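Local coordinates for 3-oxo-tetronate kinase (Haemophilus influenzae, PDB 1YZY), which catalyses the ATP-dependent phosphorylation of 3-oxo-tetronate to 3-oxo-tetronate 4-phosphate, at residues 346-351 and 388-393; 369-374 and 382-387; 25-30 and 39-44. All blocks are in the same frame, centred on the assembly; numbering follows the deposited sequence.

Interaction 1 of 3, residues 346-351 and 388-393; sequences GVTNFI and EDIFLA
Two phenylalanine rings, Phe350 and Phe391, flank this parallel strand pair, one on each face of the sheet. The carbonyl O of Phe391 lies in the plane of the Phe350 ring at its edge, while CG1 of Val347 covers one face of that ring, displaced toward the rim. Obliquely to the same ring, Ile390 brings up its CG2 methyl, 3.7 Å from Phe350 CE2; this branch is anti to the backbone N of Ile390. The other methyl of Ile390, CD1, reaches back to Thr348, where it meets CG2 at 3.9 Å, the two side chains crossing at about a right angle.

Around the Phe391 ring, Thr348 O stands near the plane at the edge. The Asn349 side chain runs beside this ring and points the same way, its ND2 3.3 Å from Phe391 CD2 and the amide plane turned 63° from the ring. Farther along the same face, Ile351 CG2 rests on Ala393 CB.

Phe391 N gives a 2.8 Å hydrogen bond to Thr348 O, Phe350 N bonds Phe391 O in return, and Ala393 N completes the set at Phe350 O. CA-H...O contacts supplement these bonds, among them Leu392 CA to Phe350 O at 3.1 Å. The axes of 349-351 and 391-393 run 10° from parallel and come within 4.6 Å.

Both strands belong to the nucleotide-binding domain. The side chain of Phe350 lies about 9 Å from that of Thr357, which probably binds ATP, placing the pair near the probable nucleotide site. Strand 349-353, entered from helix 324-345, is hydrogen-bonded on its other side to strand 248-252, against which Val347 and Phe350 also pack. Phe391 and Ala393 touch strand 380-385, and Ile351 is covered by helix 404-410 through Phe404, Phe405 and Gln409.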
loop_
_atom_site.group_PDB
_atom_site.type_symbol
_atom_site.label_atom_id
_atom_site.label_comp_id
_atom_site.label_asym_id
_atom_site.label_seq_id
_atom_site.Cartn_x
_atom_site.Cartn_y
_atom_site.Cartn_z
ATOM N N GLY A 346 -21.484 7.844 16.904
ATOM C CA GLY A 346 -20.963 9.107 16.408
ATOM C C GLY A 346 -19.454 9.296 16.425
ATOM O O GLY A 346 -18.978 10.424 16.246
ATOM N N VAL A 347 -18.700 8.236 16.714
ATOM C CA VAL A 347 -17.241 8.328 16.713
ATOM C C VAL A 347 -16.813 8.367 15.246
ATOM O O VAL A 347 -17.267 7.549 14.444
ATOM C CB VAL A 347 -16.586 7.133 17.446
ATOM C CG1 VAL A 347 -15.083 7.096 17.177
ATOM C CG2 VAL A 347 -16.835 7.246 18.944
ATOM N N THR A 348 -15.988 9.350 14.890
ATOM C CA THR A 348 -15.546 9.512 13.510
ATOM C C THR A 348 -14.085 9.204 13.202
ATOM O O THR A 348 -13.721 9.070 12.032
ATOM C CB THR A 348 -15.902 10.922 12.959
ATOM O OG1 THR A 348 -15.483 11.944 13.876
ATOM C CG2 THR A 348 -17.391 11.032 12.720
ATOM N N ASN A 349 -13.266 9.043 14.235
ATOM C CA ASN A 349 -11.847 8.756 14.041
ATOM C C ASN A 349 -11.466 7.451 14.739
ATOM O O ASN A 349 -11.678 7.298 15.947
ATOM C CB ASN A 349 -10.975 9.889 14.608
ATOM C CG ASN A 349 -11.352 11.264 14.074
ATOM O OD1 ASN A 349 -11.281 12.256 14.801
ATOM N ND2 ASN A 349 -11.695 11.342 12.796
ATOM N N PHE A 350 -10.901 6.510 13.985
ATOM C CA PHE A 350 -10.486 5.225 14.547
ATOM C C PHE A 350 -8.987 5.004 14.356
ATOM O O PHE A 350 -8.478 5.066 13.241
ATOM C CB PHE A 350 -11.241 4.074 13.882
ATOM C CG PHE A 350 -12.724 4.113 14.096
ATOM C CD1 PHE A 350 -13.321 3.287 15.045
ATOM C CD2 PHE A 350 -13.525 4.965 13.348
ATOM C CE1 PHE A 350 -14.703 3.312 15.248
ATOM C CE2 PHE A 350 -14.900 5.002 13.540
ATOM C CZ PHE A 350 -15.492 4.172 14.494
ATOM N N ILE A 351 -8.286 4.742 15.450
ATOM C CA ILE A 351 -6.851 4.495 15.407
ATOM C C ILE A 351 -6.618 3.055 15.858
ATOM O O ILE A 351 -6.729 2.742 17.038
ATOM C CB ILE A 351 -6.096 5.475 16.341
ATOM C CG1 ILE A 351 -6.418 6.921 15.950
ATOM C CG2 ILE A 351 -4.591 5.233 16.274
ATOM C CD1 ILE A 351 -5.841 7.938 16.884
ATOM N N GLU A 388 -18.169 7.598 3.589
ATOM C CA GLU A 388 -18.596 8.611 4.552
ATOM C C GLU A 388 -17.427 9.238 5.305
ATOM O O GLU A 388 -16.352 8.663 5.369
ATOM C CB GLU A 388 -19.597 8.004 5.545
ATOM C CG GLU A 388 -19.123 6.732 6.248
ATOM C CD GLU A 388 -20.212 6.089 7.100
ATOM O OE1 GLU A 388 -21.063 6.821 7.653
ATOM O OE2 GLU A 388 -20.215 4.844 7.214
ATOM N N ASP A 389 -17.677 10.389 5.923
ATOM C CA ASP A 389 -16.663 11.126 6.672
ATOM C C ASP A 389 -16.101 10.440 7.911
ATOM O O ASP A 389 -16.236 10.955 9.025
ATOM C CB ASP A 389 -17.200 12.505 7.068
ATOM C CG ASP A 389 -17.402 13.433 5.874
ATOM O OD1 ASP A 389 -16.909 13.118 4.764
ATOM O OD2 ASP A 389 -18.054 14.487 6.055
ATOM N N ILE A 390 -15.447 9.301 7.719
ATOM C CA ILE A 390 -14.851 8.564 8.825
ATOM C C ILE A 390 -13.354 8.444 8.562
ATOM O O ILE A 390 -12.948 8.035 7.474
ATOM C CB ILE A 390 -15.462 7.136 8.950
ATOM C CG1 ILE A 390 -16.983 7.212 9.161
ATOM C CG2 ILE A 390 -14.789 6.366 10.081
ATOM C CD1 ILE A 390 -17.424 7.866 10.462
ATOM N N PHE A 391 -12.544 8.785 9.561
ATOM C CA PHE A 391 -11.095 8.725 9.433
ATOM C C PHE A 391 -10.514 7.559 10.212
ATOM O O PHE A 391 -11.006 7.213 11.287
ATOM C CB PHE A 391 -10.461 10.045 9.898
ATOM C CG PHE A 391 -10.950 11.259 9.136
ATOM C CD1 PHE A 391 -10.268 11.716 8.010
ATOM C CD2 PHE A 391 -12.107 11.927 9.528
ATOM C CE1 PHE A 391 -10.732 12.821 7.283
ATOM C CE2 PHE A 391 -12.577 13.031 8.808
ATOM C CZ PHE A 391 -11.884 13.475 7.682
ATOM N N LEU A 392 -9.480 6.937 9.653
ATOM C CA LEU A 392 -8.820 5.798 10.293
ATOM C C LEU A 392 -7.293 5.828 10.140
ATOM O O LEU A 392 -6.766 6.284 9.127
ATOM C CB LEU A 392 -9.341 4.477 9.714
ATOM C CG LEU A 392 -10.836 4.291 9.447
ATOM C CD1 LEU A 392 -11.237 4.975 8.130
ATOM C CD2 LEU A 392 -11.142 2.805 9.381
ATOM N N ALA A 393 -6.598 5.363 11.170
ATOM C CA ALA A 393 -5.143 5.277 11.177
ATOM C C ALA A 393 -4.873 3.823 11.529
ATOM O O ALA A 393 -5.055 3.408 12.674
ATOM C CB ALA A 393 -4.545 6.200 12.234
#

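Interaction 2 of 3, residues 369-374 and 382-387; sequences GFHIGK and WLKAVE
Leu383 lays its CD1 methyl over one face of the Phe370 ring, 4.3 Å from the ring centroid and 15° off its normal, a CH-pi contact on the apolar side of the pair. The other branch, CD2, touches both Phe370 CB and Ile372 CD1; the Ile372 and Leu383 side chains run side by side.

The backbone is gripped unevenly. His371 N meets Lys384 O at 2.8 Å with a nearly straight N-H...O angle of 168°, and Gly373 N bonds Trp382 O. Toward Val386 the contact loosens: Val386 N reaches Gly369 O only weakly, at 3.4 Å, and a water in the plane of the His371 ring links NE2 to Val386 O. The His371 and Lys384 side is more polar and partly exposed, with Lys384 O in plane at the edge of the His371 ring. The Lys384 chain, extended to CD, turns at its last two torsions, bringing NZ back onto Ala385 O at 2.9 Å, while CE lies 4.1 Å from His371 CD2.

Segments 369-374 and 382-385 run antiparallel, 145° between their directions, in a beta hairpin of strands 369-375 and 380-385 set between strand 26-30 of the sugar-binding domain and strand 391-395.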
loop_
_atom_site.group_PDB
_atom_site.type_symbol
_atom_site.label_atom_id
_atom_site.label_comp_id
_atom_site.label_asym_id
_atom_site.label_seq_id
_atom_site.Cartn_x
_atom_site.Cartn_y
_atom_site.Cartn_z
ATOM N N GLY A 369 -12.634 1.485 0.202
ATOM C CA GLY A 369 -11.528 2.280 -0.284
ATOM C C GLY A 369 -11.332 3.469 0.625
ATOM O O GLY A 369 -12.175 3.745 1.483
ATOM N N PHE A 370 -10.238 4.192 0.429
ATOM C CA PHE A 370 -9.934 5.335 1.271
ATOM C C PHE A 370 -9.200 6.429 0.524
ATOM O O PHE A 370 -8.605 6.191 -0.526
ATOM C CB PHE A 370 -9.031 4.895 2.426
ATOM C CG PHE A 370 -9.570 3.743 3.222
ATOM C CD1 PHE A 370 -10.413 3.965 4.309
ATOM C CD2 PHE A 370 -9.245 2.434 2.878
ATOM C CE1 PHE A 370 -10.929 2.898 5.042
ATOM C CE2 PHE A 370 -9.753 1.354 3.600
ATOM C CZ PHE A 370 -10.597 1.587 4.685
ATOM N N HIS A 371 -9.322 7.649 1.036
ATOM C CA HIS A 371 -8.601 8.787 0.508
ATOM C C HIS A 371 -7.281 8.826 1.292
ATOM O O HIS A 371 -7.348 8.879 2.523
ATOM C CB HIS A 371 -9.302 10.089 0.885
ATOM C CG HIS A 371 -10.486 10.399 0.030
ATOM N ND1 HIS A 371 -10.429 11.263 -1.043
ATOM C CD2 HIS A 371 -11.759 9.938 0.074
ATOM C CE1 HIS A 371 -11.613 11.317 -1.626
ATOM N NE2 HIS A 371 -12.438 10.523 -0.967
ATOM N N ILE A 372 -6.122 8.806 0.636
ATOM C CA ILE A 372 -4.896 8.813 1.435
ATOM C C ILE A 372 -4.483 10.221 1.878
ATOM O O ILE A 372 -4.429 11.161 1.064
ATOM C CB ILE A 372 -3.777 8.174 0.586
ATOM C CG1 ILE A 372 -4.307 6.934 -0.143
ATOM C CG2 ILE A 372 -2.597 7.796 1.481
ATOM C CD1 ILE A 372 -4.407 5.694 0.721
ATOM N N GLY A 373 -4.216 10.353 3.176
ATOM C CA GLY A 373 -3.844 11.632 3.750
ATOM C C GLY A 373 -2.459 11.718 4.356
ATOM O O GLY A 373 -1.601 10.871 4.107
ATOM N N LYS A 374 -2.267 12.728 5.199
ATOM C CA LYS A 374 -0.982 12.992 5.841
ATOM C C LYS A 374 -0.352 11.818 6.567
ATOM O O LYS A 374 -1.010 11.091 7.304
ATOM C CB LYS A 374 -1.097 14.192 6.771
ATOM C CG LYS A 374 0.187 14.968 6.949
ATOM C CD LYS A 374 -0.145 16.389 7.334
ATOM C CE LYS A 374 1.086 17.174 7.698
ATOM N NZ LYS A 374 0.684 18.505 8.228
ATOM N N TRP A 382 -2.948 8.949 7.291
ATOM C CA TRP A 382 -4.298 9.163 7.789
ATOM C C TRP A 382 -5.200 8.794 6.622
ATOM O O TRP A 382 -4.869 9.076 5.466
ATOM C CB TRP A 382 -4.520 10.630 8.188
ATOM C CG TRP A 382 -4.418 10.850 9.658
ATOM C CD1 TRP A 382 -3.492 11.611 10.315
ATOM C CD2 TRP A 382 -5.240 10.248 10.670
ATOM N NE1 TRP A 382 -3.679 11.513 11.678
ATOM C CE2 TRP A 382 -4.744 10.684 11.923
ATOM C CE3 TRP A 382 -6.345 9.381 10.643
ATOM C CZ2 TRP A 382 -5.317 10.280 13.140
ATOM C CZ3 TRP A 382 -6.913 8.980 11.850
ATOM C CH2 TRP A 382 -6.396 9.431 13.082
ATOM N N LEU A 383 -6.328 8.156 6.918
ATOM C CA LEU A 383 -7.261 7.736 5.881
ATOM C C LEU A 383 -8.651 8.326 6.102
ATOM O O LEU A 383 -8.946 8.882 7.150
ATOM C CB LEU A 383 -7.381 6.208 5.886
ATOM C CG LEU A 383 -6.158 5.293 5.787
ATOM C CD1 LEU A 383 -6.562 3.841 6.090
ATOM C CD2 LEU A 383 -5.541 5.392 4.400
ATOM N N LYS A 384 -9.474 8.273 5.068
ATOM C CA LYS A 384 -10.847 8.714 5.172
ATOM C C LYS A 384 -11.608 7.863 4.190
ATOM O O LYS A 384 -11.235 7.767 3.028
ATOM C CB LYS A 384 -11.057 10.182 4.836
ATOM C CG LYS A 384 -12.478 10.620 5.221
ATOM C CD LYS A 384 -12.841 12.006 4.744
ATOM C CE LYS A 384 -13.304 12.004 3.295
ATOM N NZ LYS A 384 -14.525 11.171 3.089
ATOM N N ALA A 385 -12.649 7.205 4.682
ATOM C CA ALA A 385 -13.473 6.339 3.865
ATOM C C ALA A 385 -14.059 7.109 2.699
ATOM O O ALA A 385 -14.254 8.319 2.781
ATOM C CB ALA A 385 -14.584 5.743 4.717
ATOM N N VAL A 386 -14.286 6.420 1.585
ATOM C CA VAL A 386 -14.897 7.060 0.423
ATOM C C VAL A 386 -16.422 7.142 0.619
ATOM O O VAL A 386 -17.077 8.059 0.111
ATOM C CB VAL A 386 -14.567 6.301 -0.893
ATOM C CG1 VAL A 386 -13.079 6.380 -1.176
ATOM C CG2 VAL A 386 -15.004 4.850 -0.805
ATOM N N GLU A 387 -16.959 6.193 1.389
ATOM C CA GLU A 387 -18.395 6.091 1.686
ATOM C C GLU A 387 -18.966 7.166 2.614
ATOM O O GLU A 387 -20.130 7.549 2.473
ATOM C CB GLU A 387 -18.717 4.717 2.284
ATOM C CG GLU A 387 -18.466 3.543 1.349
ATOM C CD GLU A 387 -17.052 2.986 1.416
ATOM O OE1 GLU A 387 -16.128 3.658 1.920
ATOM O OE2 GLU A 387 -16.871 1.845 0.960
HETATM O O HOH W 1 -15.651 10.165 -0.831
#

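Interaction 3 of 3, residues 25-30 and 39-44; sequences STVQMN and SKVDAI
Ser25 and Asp42 open a short parallel pairing in which Ala43 N bonds Ser25 O and Val27 N bonds Ala43 O at 3.0 Å, with Thr26 facing Ala43 and Val27 facing Ile44. CA-H...O contacts from Thr26 to Ala43 O and from Ile44 to Val27 O fill in between these bonds.

At the start of the pair, the polar side chains interlock with the backbone. Ser25 N donates to Asp42 OD2 at 2.8 Å; the carboxylate oxygen is met on its anti side, with the donor 28° out of the carboxylate plane. In the other direction, Asp42 N reaches Ser25 OG at 3.0 Å. With OG placed between the backbone N and the carbonyl carbon of Ser25 (chi1 55°), the hydroxyl faces Asp42 N and accepts this bond, and it gives a weak bond of its own to Asp42 OD2. That oxygen is held mainly by the amide, with the hydroxyl of the same serine as a weak second partner.

Beyond this polar end, contact turns apolar. Val27 CG2 presses on Val41 CG1 at 3.5 Å, closer than carbon atoms usually approach, and the two side chains cross at about a right angle. Next along, Met29 CG meets Ile44 CG2 at 4.2 Å. On the other face, Thr26 OG1 passes 3.9 Å from Ala43 CB, while the hydroxyl is hydrogen-bonded to Leu24 O.

Helix 9-20 packs against Thr26 through Leu19 and Val20. The pairing joins neighbouring parallel strands 26-30 and 43-47 in the alpha/beta core of the sugar-binding N-terminal domain.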
loop_
_atom_site.group_PDB
_atom_site.type_symbol
_atom_site.label_atom_id
_atom_site.label_comp_id
_atom_site.label_asym_id
_atom_site.label_seq_id
_atom_site.Cartn_x
_atom_site.Cartn_y
_atom_site.Cartn_z
ATOM N N SER A 25 -3.462 14.068 -5.002
ATOM C CA SER A 25 -4.587 13.581 -4.193
ATOM C C SER A 25 -4.863 12.142 -4.651
ATOM O O SER A 25 -5.081 11.896 -5.837
ATOM C CB SER A 25 -5.821 14.489 -4.313
ATOM O OG SER A 25 -6.243 14.687 -5.646
ATOM N N THR A 26 -4.849 11.202 -3.710
ATOM C CA THR A 26 -5.006 9.781 -4.032
ATOM C C THR A 26 -6.115 9.004 -3.302
ATOM O O THR A 26 -6.406 9.246 -2.133
ATOM C CB THR A 26 -3.655 9.048 -3.763
ATOM O OG1 THR A 26 -2.595 9.706 -4.476
ATOM C CG2 THR A 26 -3.708 7.581 -4.190
ATOM N N VAL A 27 -6.730 8.070 -4.018
ATOM C CA VAL A 27 -7.760 7.197 -3.468
ATOM C C VAL A 27 -7.332 5.765 -3.760
ATOM O O VAL A 27 -7.080 5.408 -4.912
ATOM C CB VAL A 27 -9.144 7.442 -4.107
ATOM C CG1 VAL A 27 -10.091 6.313 -3.741
ATOM C CG2 VAL A 27 -9.713 8.758 -3.627
ATOM N N GLN A 28 -7.199 4.963 -2.713
ATOM C CA GLN A 28 -6.814 3.571 -2.873
ATOM C C GLN A 28 -8.000 2.632 -2.649
ATOM O O GLN A 28 -8.471 2.469 -1.524
ATOM C CB GLN A 28 -5.689 3.205 -1.901
ATOM C CG GLN A 28 -5.235 1.745 -2.008
ATOM C CD GLN A 28 -4.257 1.347 -0.923
ATOM O OE1 GLN A 28 -3.636 2.202 -0.285
ATOM N NE2 GLN A 28 -4.117 0.040 -0.702
ATOM N N MET A 29 -8.475 2.019 -3.728
ATOM C CA MET A 29 -9.581 1.077 -3.656
ATOM C C MET A 29 -9.029 -0.329 -3.462
ATOM O O MET A 29 -8.053 -0.706 -4.104
ATOM C CB MET A 29 -10.408 1.148 -4.933
ATOM C CG MET A 29 -11.030 2.511 -5.177
ATOM S SD MET A 29 -12.032 3.103 -3.780
ATOM C CE MET A 29 -13.680 3.080 -4.485
ATOM N N ASN A 30 -9.606 -1.083 -2.536
ATOM C CA ASN A 30 -9.156 -2.454 -2.296
ATOM C C ASN A 30 -10.074 -3.377 -3.093
ATOM O O ASN A 30 -11.200 -3.646 -2.687
ATOM C CB ASN A 30 -9.211 -2.786 -0.803
ATOM C CG ASN A 30 -8.394 -1.815 0.044
ATOM O OD1 ASN A 30 -7.273 -1.457 -0.307
ATOM N ND2 ASN A 30 -8.957 -1.392 1.171
ATOM N N SER A 39 -15.922 11.044 -6.130
ATOM C CA SER A 39 -14.895 12.012 -5.768
ATOM C C SER A 39 -13.898 12.283 -6.903
ATOM O O SER A 39 -13.572 11.386 -7.691
ATOM C CB SER A 39 -14.158 11.529 -4.522
ATOM O OG SER A 39 -13.676 12.625 -3.777
ATOM N N LYS A 40 -13.430 13.529 -6.984
ATOM C CA LYS A 40 -12.471 13.941 -8.005
ATOM C C LYS A 40 -11.067 13.999 -7.407
ATOM O O LYS A 40 -10.768 14.890 -6.615
ATOM C CB LYS A 40 -12.840 15.325 -8.547
ATOM C CG LYS A 40 -14.320 15.521 -8.875
ATOM C CD LYS A 40 -14.764 14.735 -10.105
ATOM C CE LYS A 40 -14.236 15.350 -11.393
ATOM N NZ LYS A 40 -14.778 14.651 -12.593
ATOM N N VAL A 41 -10.222 13.032 -7.762
ATOM C CA VAL A 41 -8.839 12.980 -7.272
ATOM C C VAL A 41 -7.839 12.924 -8.429
ATOM O O VAL A 41 -8.230 12.759 -9.586
ATOM C CB VAL A 41 -8.586 11.772 -6.331
ATOM C CG1 VAL A 41 -9.385 11.933 -5.045
ATOM C CG2 VAL A 41 -8.924 10.466 -7.031
ATOM N N ASP A 42 -6.556 13.069 -8.105
ATOM C CA ASP A 42 -5.484 13.052 -9.094
ATOM C C ASP A 42 -5.053 11.641 -9.466
ATOM O O ASP A 42 -4.598 11.402 -10.585
ATOM C CB ASP A 42 -4.254 13.804 -8.571
ATOM C CG ASP A 42 -4.537 15.250 -8.251
ATOM O OD1 ASP A 42 -5.302 15.899 -9.001
ATOM O OD2 ASP A 42 -3.975 15.741 -7.249
ATOM N N ALA A 43 -5.147 10.723 -8.509
ATOM C CA ALA A 43 -4.751 9.335 -8.726
ATOM C C ALA A 43 -5.634 8.330 -7.979
ATOM O O ALA A 43 -6.086 8.586 -6.863
ATOM C CB ALA A 43 -3.281 9.144 -8.317
ATOM N N ILE A 44 -5.905 7.201 -8.619
ATOM C CA ILE A 44 -6.689 6.152 -7.994
ATOM C C ILE A 44 -5.890 4.871 -8.132
ATOM O O ILE A 44 -5.496 4.506 -9.233
ATOM C CB ILE A 44 -8.056 5.950 -8.672
ATOM C CG1 ILE A 44 -8.851 7.257 -8.673
ATOM C CG2 ILE A 44 -8.846 4.870 -7.932
ATOM C CD1 ILE A 44 -10.116 7.201 -9.505
#

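Along the chain, interaction 3 comes first, and interaction 2 is nested within the loop closed by interaction 1. Across the fold, interaction 2 lies between the others: its centre is about 10 Å from that of interaction 1 and about 9 Å from that of interaction 3, which are themselves about 18 Å apart and do not touch. Probable hydrogen bonds continue the strand pairing across both junctions, from Leu383 N to Leu392 O on one side and from Ile372 N to Thr26 O on the other. The 369-375/380-385 hairpin thus carries strand pairing from the nucleotide-binding domain into the sugar-binding domain, connecting the two parts of the kinase.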